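Local coordinates for probable zinc protease (Pseudomonas aeruginosa, PDB 4NNZ), which is a probable metallopeptidase of the M16 family, one subunit of a heterodimeric zinc protease, at residues 20-25 and 198-203. Numbering follows the deposited sequence.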
loop_
_atom_site.group_PDB
_atom_site.type_symbol
_atom_site.label_atom_id
_atom_site.label_comp_id
_atom_site.label_asym_id
_atom_site.label_seq_id
_atom_site.Cartn_x
_atom_site.Cartn_y
_atom_site.Cartn_z
ATOM N N VAL A 20 0.213 33.269 14.675
ATOM C CA VAL A 20 1.197 34.336 14.726
ATOM C C VAL A 20 1.937 34.422 16.030
ATOM O O VAL A 20 1.339 34.506 17.062
ATOM C CB VAL A 20 0.552 35.700 14.492
ATOM C CG1 VAL A 20 1.603 36.755 14.425
ATOM C CG2 VAL A 20 -0.210 35.704 13.205
ATOM N N ARG A 21 3.252 34.431 15.963
ATOM C CA ARG A 21 4.046 34.718 17.131
ATOM C C ARG A 21 4.998 35.872 16.937
ATOM O O ARG A 21 5.764 35.898 16.016
ATOM C CB ARG A 21 4.825 33.517 17.577
ATOM C CG ARG A 21 5.475 33.786 18.898
ATOM C CD ARG A 21 6.288 32.613 19.321
ATOM N NE ARG A 21 5.439 31.459 19.459
ATOM C CZ ARG A 21 5.865 30.288 19.880
ATOM N NH1 ARG A 21 7.126 30.137 20.207
ATOM N NH2 ARG A 21 5.034 29.280 19.970
ATOM N N GLU A 22 4.942 36.828 17.844
ATOM C CA GLU A 22 5.748 38.015 17.761
ATOM C C GLU A 22 7.077 37.835 18.435
ATOM O O GLU A 22 7.147 37.347 19.521
ATOM C CB GLU A 22 5.001 39.158 18.398
ATOM C CG GLU A 22 3.646 39.370 17.774
ATOM C CD GLU A 22 2.758 40.269 18.588
ATOM O OE1 GLU A 22 1.747 40.765 18.052
ATOM O OE2 GLU A 22 3.075 40.474 19.765
ATOM N N ASP A 23 8.140 38.180 17.743
ATOM C CA ASP A 23 9.458 38.214 18.321
ATOM C C ASP A 23 10.182 39.388 17.701
ATOM O O ASP A 23 10.504 39.355 16.551
ATOM C CB ASP A 23 10.155 36.902 18.012
ATOM C CG ASP A 23 11.545 36.833 18.538
ATOM O OD1 ASP A 23 12.144 37.872 18.777
ATOM O OD2 ASP A 23 12.063 35.726 18.706
ATOM N N HIS A 24 10.447 40.425 18.467
ATOM C CA HIS A 24 10.988 41.663 17.924
ATOM C C HIS A 24 12.492 41.826 18.086
ATOM O O HIS A 24 13.022 42.888 17.917
ATOM C CB HIS A 24 10.239 42.876 18.458
ATOM C CG HIS A 24 8.785 42.641 18.663
ATOM N ND1 HIS A 24 7.845 42.949 17.714
ATOM C CD2 HIS A 24 8.105 42.129 19.709
ATOM C CE1 HIS A 24 6.647 42.639 18.162
ATOM N NE2 HIS A 24 6.777 42.139 19.374
ATOM N N ARG A 25 13.168 40.733 18.365
ATOM C CA ARG A 25 14.586 40.719 18.617
ATOM C C ARG A 25 15.394 41.163 17.436
ATOM O O ARG A 25 16.473 41.677 17.579
ATOM C CB ARG A 25 15.014 39.346 19.084
ATOM C CG ARG A 25 14.933 39.209 20.587
ATOM C CD ARG A 25 15.277 37.818 21.032
ATOM N NE ARG A 25 14.492 36.849 20.310
ATOM C CZ ARG A 25 14.973 35.708 19.866
ATOM N NH1 ARG A 25 14.194 34.881 19.204
ATOM N NH2 ARG A 25 16.235 35.407 20.090
ATOM N N VAL A 198 6.573 41.284 14.004
ATOM C CA VAL A 198 5.308 41.766 13.505
ATOM C C VAL A 198 4.304 41.779 14.608
ATOM O O VAL A 198 4.524 41.213 15.648
ATOM C CB VAL A 198 4.699 40.889 12.417
ATOM C CG1 VAL A 198 5.453 41.014 11.125
ATOM C CG2 VAL A 198 4.615 39.466 12.886
ATOM N N THR A 199 3.172 42.395 14.324
ATOM C CA THR A 199 2.060 42.455 15.233
ATOM C C THR A 199 0.942 41.609 14.721
ATOM O O THR A 199 0.663 41.578 13.562
ATOM C CB THR A 199 1.570 43.879 15.406
ATOM O OG1 THR A 199 1.160 44.400 14.150
ATOM C CG2 THR A 199 2.676 44.708 15.904
ATOM N N ALA A 200 0.290 40.924 15.625
ATOM C CA ALA A 200 -0.693 39.943 15.270
ATOM C C ALA A 200 -1.818 40.558 14.511
ATOM O O ALA A 200 -2.429 39.919 13.692
ATOM C CB ALA A 200 -1.201 39.251 16.506
ATOM N N ASP A 201 -2.145 41.784 14.839
ATOM C CA ASP A 201 -3.137 42.511 14.094
ATOM C C ASP A 201 -2.710 42.862 12.705
ATOM O O ASP A 201 -3.491 42.878 11.787
ATOM C CB ASP A 201 -3.606 43.704 14.872
ATOM C CG ASP A 201 -4.678 43.342 15.825
ATOM O OD1 ASP A 201 -5.671 42.749 15.393
ATOM O OD2 ASP A 201 -4.518 43.607 17.013
ATOM N N GLU A 202 -1.453 43.174 12.573
ATOM C CA GLU A 202 -0.943 43.476 11.293
ATOM C C GLU A 202 -1.081 42.261 10.420
ATOM O O GLU A 202 -1.529 42.364 9.318
ATOM C CB GLU A 202 0.522 43.795 11.466
ATOM C CG GLU A 202 1.160 44.605 10.370
ATOM C CD GLU A 202 2.359 45.352 10.883
ATOM O OE1 GLU A 202 2.455 46.579 10.652
ATOM O OE2 GLU A 202 3.184 44.710 11.544
ATOM N N VAL A 203 -0.680 41.104 10.913
ATOM C CA VAL A 203 -0.765 39.882 10.132
ATOM C C VAL A 203 -2.206 39.521 9.803
ATOM O O VAL A 203 -2.525 39.119 8.708
ATOM C CB VAL A 203 -0.105 38.712 10.867
ATOM C CG1 VAL A 203 -0.282 37.430 10.097
ATOM C CG2 VAL A 203 1.351 38.977 11.101
#
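Val20 and Glu22, at the end of strand 17-22, lie against the start of helix 200-211. The CA atoms of Val20 and Ala200 are 5.9 Å apart, and those of Glu22 and Val198 5.7 Å. No backbone hydrogen bond joins the two segments. Glu22 makes the polar link with its side chain. Its CG is anti to the carbonyl carbon (chi1 -56°), and the chain runs on extended from there. Glu22 OE1 accepts from Ala200 N at 2.8 Å through its anti lone pair, with an N-H...O angle of 145°. Ala200 N belongs to the first turn of the helix, so the carboxylate takes up one of the amide groups at its N-terminal end. The helix end would be expected to favour the charged form of Glu22. Thr199 is the N-cap. Thr199 OG1 accepts from Glu202 N at 3.3 Å, so the two side chains serve different amides of the same helix end.

The contact joins a strand of the mixed six-stranded sheet to the helix that follows strand 190-196. Strand 17-22 runs parallel to its neighbour 190-196, and the chain leaves 190-196 through a short loop into helix 200-211. Arg21 and Asp23 bond through their backbones to Gly196 at the end of that strand.

The apolar part sits deeper. Val20 and Val203 meet tip to tip, with Val20 CG2 3.6 Å from Val203 CG1. Val20 CG1, anti to the backbone N (chi1 -175°), lies 4.0 Å from Ala200 CA. Val20 CG1 is also 4.3 Å from Val198 CG2. Val194 of strand 190-196 also touches Val203. At the exposed margin, His24 brings CE1 obliquely to 3.6 Å from Val198 O.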